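Protein CLPV1 (Pseudomonas aeruginosa, PDB 4UQW) is a Clp-family ATPase that probably disassembles the TssB-TssC sheath of the bacterial type VI secretion system, represented here by its N domain. Local coordinates at residues V41-Q46 and G117-G122; V28-K31 and Y37-L40. All blocks are in the same frame, centred on the assembly; numbering follows the deposited sequence.

In the fold
After the short helix 8-12 the chain runs through helix 17-33, turns, and enters the short strand 37-38; contact 2 closes this tight loop by laying 28-31 against 37-40. The strand passes almost directly into helix 40-49, where contact 1 opens. After some 70 residues, mostly helical but including strand 89-90, which pairs in parallel with 37-38, helix 116-124 returns to close contact 1 near the centre of the chain. The two contacts therefore follow in series and neither nest nor cross. His42 joins them, since its ring packs on Phe29, Cys30 and Tyr37. Contact 2 ties helix to strand locally, whereas contact 1 unites early and late helices of the domain.

Contact 1: residues V41-Q46 and G117-G122; sequences VHWFHQ and GYLVIG
Phe44 and Val120 mark the nearest approach of two helical backbones, with their CA atoms 10.0 Å apart, a spacing that leaves large side chains to bridge the gap. In the mostly helical framework of this Clp N domain, 41-46 belongs to helix 40-49 and 117-122 to helix 116-124, and their meeting is buried at the centre of the chain. Trp43 makes the nearer of the two contacts: it points its CB toward 117-122, and with CG anti to the backbone N (chi1 -165°) the outer end of its six-membered ring, CH2 and CZ2, does the touching. Leu119 answers with an extended branch, chi2 168° carrying CD1 away from its own CA until it lies 3.5 Å from Trp43 CH2. The same methyl is 3.6 Å from Trp43 CZ2, so it meets the CZ2-CH2 side of the ring obliquely, and the two side chains cross at about a right angle. A tryptophan suits this place because its long apolar end fills the core while its buried N-H is satisfied elsewhere, NE1 bonding to Ala19 O. Ile23, Val94 and Val98, from two further helices, also pack on the indole. Phe44 leaves its backbone less directly aimed, yet its ring end swings closer to the partner helix. There the compact, branched Val120 makes a looser apolar contact, its CG2 lying 4.4 Å from Phe44 CZ.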
loop_
_atom_site.group_PDB
_atom_site.type_symbol
_atom_site.label_atom_id
_atom_site.label_comp_id
_atom_site.label_asym_id
_atom_site.label_seq_id
_atom_site.Cartn_x
_atom_site.Cartn_y
_atom_site.Cartn_z
ATOM N N VAL A 41 3.743 5.925 1.803
ATOM C CA VAL A 41 2.850 6.834 2.525
ATOM C C VAL A 41 1.894 7.571 1.531
ATOM O O VAL A 41 0.704 7.751 1.835
ATOM C CB VAL A 41 3.658 7.825 3.381
ATOM C CG1 VAL A 41 4.499 8.776 2.515
ATOM C CG2 VAL A 41 2.699 8.650 4.262
ATOM N N HIS A 42 2.383 7.934 0.327
ATOM C CA HIS A 42 1.485 8.561 -0.653
ATOM C C HIS A 42 0.377 7.603 -1.055
ATOM O O HIS A 42 -0.779 7.995 -1.219
ATOM C CB HIS A 42 2.238 8.968 -1.940
ATOM C CG HIS A 42 3.271 10.033 -1.757
ATOM N ND1 HIS A 42 4.607 9.727 -1.819
ATOM C CD2 HIS A 42 3.180 11.372 -1.562
ATOM C CE1 HIS A 42 5.319 10.841 -1.687
ATOM N NE2 HIS A 42 4.476 11.845 -1.525
ATOM N N TRP A 43 0.748 6.338 -1.297
ATOM C CA TRP A 43 -0.189 5.345 -1.838
ATOM C C TRP A 43 -1.267 5.068 -0.785
ATOM O O TRP A 43 -2.472 5.065 -1.076
ATOM C CB TRP A 43 0.574 4.064 -2.145
ATOM C CG TRP A 43 -0.183 3.107 -3.029
ATOM C CD1 TRP A 43 -1.364 3.332 -3.660
ATOM C CD2 TRP A 43 0.283 1.821 -3.390
ATOM N NE1 TRP A 43 -1.683 2.201 -4.436
ATOM C CE2 TRP A 43 -0.647 1.294 -4.310
ATOM C CE3 TRP A 43 1.471 1.103 -3.104
ATOM C CZ2 TRP A 43 -0.480 0.008 -4.880
ATOM C CZ3 TRP A 43 1.656 -0.150 -3.662
ATOM C CH2 TRP A 43 0.667 -0.678 -4.556
ATOM N N PHE A 44 -0.819 4.811 0.458
ATOM C CA PHE A 44 -1.772 4.469 1.519
ATOM C C PHE A 44 -2.657 5.691 1.850
ATOM O O PHE A 44 -3.876 5.547 2.080
ATOM C CB PHE A 44 -1.027 3.975 2.774
ATOM C CG PHE A 44 -0.736 2.521 2.718
ATOM C CD1 PHE A 44 -0.323 1.957 1.541
ATOM C CD2 PHE A 44 -0.894 1.690 3.839
ATOM C CE1 PHE A 44 -0.030 0.595 1.458
ATOM C CE2 PHE A 44 -0.612 0.310 3.737
ATOM C CZ PHE A 44 -0.183 -0.206 2.568
ATOM N N HIS A 45 -2.063 6.901 1.874
ATOM C CA HIS A 45 -2.878 8.086 2.095
ATOM C C HIS A 45 -3.990 8.187 0.986
ATOM O O HIS A 45 -5.167 8.446 1.289
ATOM C CB HIS A 45 -1.974 9.322 2.139
ATOM C CG HIS A 45 -2.744 10.590 2.118
ATOM N ND1 HIS A 45 -3.283 11.173 3.244
ATOM C CD2 HIS A 45 -3.124 11.357 1.068
ATOM C CE1 HIS A 45 -3.912 12.288 2.896
ATOM N NE2 HIS A 45 -3.836 12.415 1.583
ATOM N N GLN A 46 -3.614 7.938 -0.262
ATOM C CA GLN A 46 -4.594 8.049 -1.342
ATOM C C GLN A 46 -5.650 6.967 -1.259
ATOM O O GLN A 46 -6.858 7.231 -1.529
ATOM C CB GLN A 46 -3.901 8.012 -2.724
ATOM C CG GLN A 46 -3.227 9.348 -3.037
ATOM C CD GLN A 46 -4.146 10.520 -3.129
ATOM O OE1 GLN A 46 -5.259 10.475 -3.702
ATOM N NE2 GLN A 46 -3.722 11.566 -2.498
ATOM N N GLY A 117 -5.625 -5.483 0.369
ATOM C CA GLY A 117 -5.416 -6.300 1.545
ATOM C C GLY A 117 -4.271 -7.266 1.297
ATOM O O GLY A 117 -3.567 -7.638 2.247
ATOM N N TYR A 118 -4.050 -7.669 0.032
ATOM C CA TYR A 118 -2.870 -8.512 -0.234
ATOM C C TYR A 118 -1.586 -7.692 -0.155
ATOM O O TYR A 118 -0.538 -8.240 0.210
ATOM C CB TYR A 118 -2.949 -9.159 -1.628
ATOM C CG TYR A 118 -4.165 -10.022 -1.846
ATOM C CD1 TYR A 118 -4.920 -10.507 -0.810
ATOM C CD2 TYR A 118 -4.544 -10.326 -3.151
ATOM C CE1 TYR A 118 -6.042 -11.328 -1.040
ATOM C CE2 TYR A 118 -5.660 -11.143 -3.412
ATOM C CZ TYR A 118 -6.404 -11.606 -2.359
ATOM O OH TYR A 118 -7.552 -12.350 -2.592
ATOM N N LEU A 119 -1.634 -6.403 -0.513
ATOM C CA LEU A 119 -0.474 -5.549 -0.293
ATOM C C LEU A 119 -0.131 -5.470 1.196
ATOM O O LEU A 119 1.038 -5.563 1.568
ATOM C CB LEU A 119 -0.686 -4.107 -0.781
ATOM C CG LEU A 119 -1.013 -3.962 -2.255
ATOM C CD1 LEU A 119 -1.477 -2.507 -2.516
ATOM C CD2 LEU A 119 0.240 -4.228 -3.116
ATOM N N VAL A 120 -1.146 -5.355 2.051
ATOM C CA VAL A 120 -0.863 -5.316 3.484
ATOM C C VAL A 120 -0.218 -6.620 3.952
ATOM O O VAL A 120 0.774 -6.578 4.682
ATOM C CB VAL A 120 -2.180 -5.052 4.253
ATOM C CG1 VAL A 120 -1.953 -5.136 5.770
ATOM C CG2 VAL A 120 -2.665 -3.635 3.927
ATOM N N ILE A 121 -0.739 -7.788 3.535
ATOM C CA ILE A 121 -0.160 -9.042 3.952
ATOM C C ILE A 121 1.272 -9.150 3.448
ATOM O O ILE A 121 2.177 -9.530 4.216
ATOM C CB ILE A 121 -0.987 -10.225 3.413
ATOM C CG1 ILE A 121 -2.314 -10.280 4.187
ATOM C CG2 ILE A 121 -0.214 -11.560 3.549
ATOM C CD1 ILE A 121 -3.363 -11.192 3.493
ATOM N N GLY A 122 1.517 -8.805 2.188
ATOM C CA GLY A 122 2.870 -8.953 1.653
ATOM C C GLY A 122 3.863 -8.052 2.416
ATOM O O GLY A 122 5.022 -8.432 2.680
#

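Contact 2: residues V28-K31 and Y37-L40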
loop_
_atom_site.group_PDB
_atom_site.type_symbol
_atom_site.label_atom_id
_atom_site.label_comp_id
_atom_site.label_asym_id
_atom_site.label_seq_id
_atom_site.Cartn_x
_atom_site.Cartn_y
_atom_site.Cartn_z
ATOM N N VAL A 28 0.269 11.820 -8.792
ATOM C CA VAL A 28 -0.147 13.214 -9.024
ATOM C C VAL A 28 0.101 14.034 -7.742
ATOM O O VAL A 28 0.622 15.177 -7.780
ATOM C CB VAL A 28 -1.612 13.280 -9.417
ATOM C CG1 VAL A 28 -2.151 14.768 -9.365
ATOM C CG2 VAL A 28 -1.803 12.598 -10.798
ATOM N N PHE A 29 -0.240 13.452 -6.594
ATOM C CA PHE A 29 -0.054 14.154 -5.302
ATOM C C PHE A 29 1.409 14.390 -5.000
ATOM O O PHE A 29 1.800 15.488 -4.571
ATOM C CB PHE A 29 -0.708 13.313 -4.191
ATOM C CG PHE A 29 -0.641 13.916 -2.810
ATOM C CD1 PHE A 29 0.457 13.702 -2.001
ATOM C CD2 PHE A 29 -1.703 14.640 -2.312
ATOM C CE1 PHE A 29 0.514 14.230 -0.720
ATOM C CE2 PHE A 29 -1.667 15.156 -1.026
ATOM C CZ PHE A 29 -0.554 14.951 -0.236
ATOM N N CYS A 30 2.216 13.340 -5.167
ATOM C CA CYS A 30 3.655 13.420 -4.952
ATOM C C CYS A 30 4.269 14.560 -5.767
ATOM O O CYS A 30 5.084 15.350 -5.273
ATOM C CB CYS A 30 4.250 12.052 -5.342
ATOM S SG CYS A 30 6.050 12.048 -5.137
ATOM N N LYS A 31 3.868 14.636 -7.024
ATOM C CA LYS A 31 4.392 15.675 -7.919
ATOM C C LYS A 31 3.938 17.060 -7.513
ATOM O O LYS A 31 4.750 18.014 -7.581
ATOM C CB LYS A 31 3.972 15.414 -9.349
ATOM C CG LYS A 31 4.737 14.268 -9.973
ATOM C CD LYS A 31 4.449 14.135 -11.453
ATOM C CE LYS A 31 5.250 15.197 -12.300
ATOM N NZ LYS A 31 6.744 14.978 -12.220
ATOM N N TYR A 37 10.016 10.913 -4.583
ATOM C CA TYR A 37 9.590 9.517 -4.853
ATOM C C TYR A 37 8.187 9.320 -4.407
ATOM O O TYR A 37 7.792 9.780 -3.326
ATOM C CB TYR A 37 10.517 8.451 -4.122
ATOM C CG TYR A 37 11.931 8.559 -4.653
ATOM C CD1 TYR A 37 12.266 7.976 -5.877
ATOM C CD2 TYR A 37 12.888 9.333 -3.987
ATOM C CE1 TYR A 37 13.532 8.142 -6.424
ATOM C CE2 TYR A 37 14.146 9.520 -4.519
ATOM C CZ TYR A 37 14.461 8.914 -5.726
ATOM O OH TYR A 37 15.711 9.100 -6.264
ATOM N N VAL A 38 7.409 8.607 -5.237
ATOM C CA VAL A 38 6.100 8.124 -4.833
ATOM C C VAL A 38 6.303 6.956 -3.840
ATOM O O VAL A 38 6.900 5.940 -4.177
ATOM C CB VAL A 38 5.293 7.652 -6.024
ATOM C CG1 VAL A 38 3.876 7.348 -5.580
ATOM C CG2 VAL A 38 5.281 8.762 -7.092
ATOM N N GLU A 39 5.892 7.188 -2.593
ATOM C CA GLU A 39 6.187 6.260 -1.499
ATOM C C GLU A 39 4.971 5.542 -1.026
ATOM O O GLU A 39 3.835 5.860 -1.401
ATOM C CB GLU A 39 6.752 7.026 -0.307
ATOM C CG GLU A 39 8.145 7.616 -0.591
ATOM C CD GLU A 39 8.776 8.165 0.657
ATOM O OE1 GLU A 39 8.296 7.859 1.782
ATOM O OE2 GLU A 39 9.756 8.918 0.497
ATOM N N LEU A 40 5.232 4.538 -0.176
ATOM C CA LEU A 40 4.120 3.872 0.455
ATOM C C LEU A 40 3.173 4.873 1.169
ATOM O O LEU A 40 1.943 4.707 1.136
ATOM C CB LEU A 40 4.602 2.846 1.462
ATOM C CG LEU A 40 5.310 1.610 0.930
ATOM C CD1 LEU A 40 5.858 0.771 2.131
ATOM C CD2 LEU A 40 4.382 0.768 0.101
#
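Cys30 leans from helix 17-33 onto Tyr37 and Val38, and its short side chain makes all the close contacts between 28-31 and 37-40. The backbones come near enough to need nothing longer: the CA atoms of Cys30 and Val38 are 5.8 Å apart. The CB of Cys30, first along the side chain, meets the CG2 methyl of Val38 at 3.9 Å. Beyond it, SG stands anti to the backbone N (chi1 179°), which carries the sulfur outward from the helix and over the peptide group joining Tyr37 to Val38. SG lies 3.4 Å from Tyr37 O, 3.5 Å from Tyr37 C and 3.7 Å from Val38 N, a spread that places it above the face of the peptide. This is a packing contact, and a small polarisable sulfur can rest on a peptide here without forcing helix and strand apart. Helix 17-33 turns back into strand 37-38, which pairs in parallel with 89-90 in the two-stranded sheet of the Clp N domain, through backbone hydrogen bonds between Val38 and both Asp89 and Ser91. Val38 is beta-branched, as suits a strand, and its side chain also touches Ala26 and Thr27 of helix 17-33 and Leu90, a residue of the benzamidine pocket. Tyr37, in contrast, points its CB away from the helix and is an exposed residue, whose side chain touches Asp89; what it offers the sulfur is its carbonyl. Directly after the strand, Glu39 takes the N-cap position of helix 40-49, and its backbone N-H is bonded to His42 ND1.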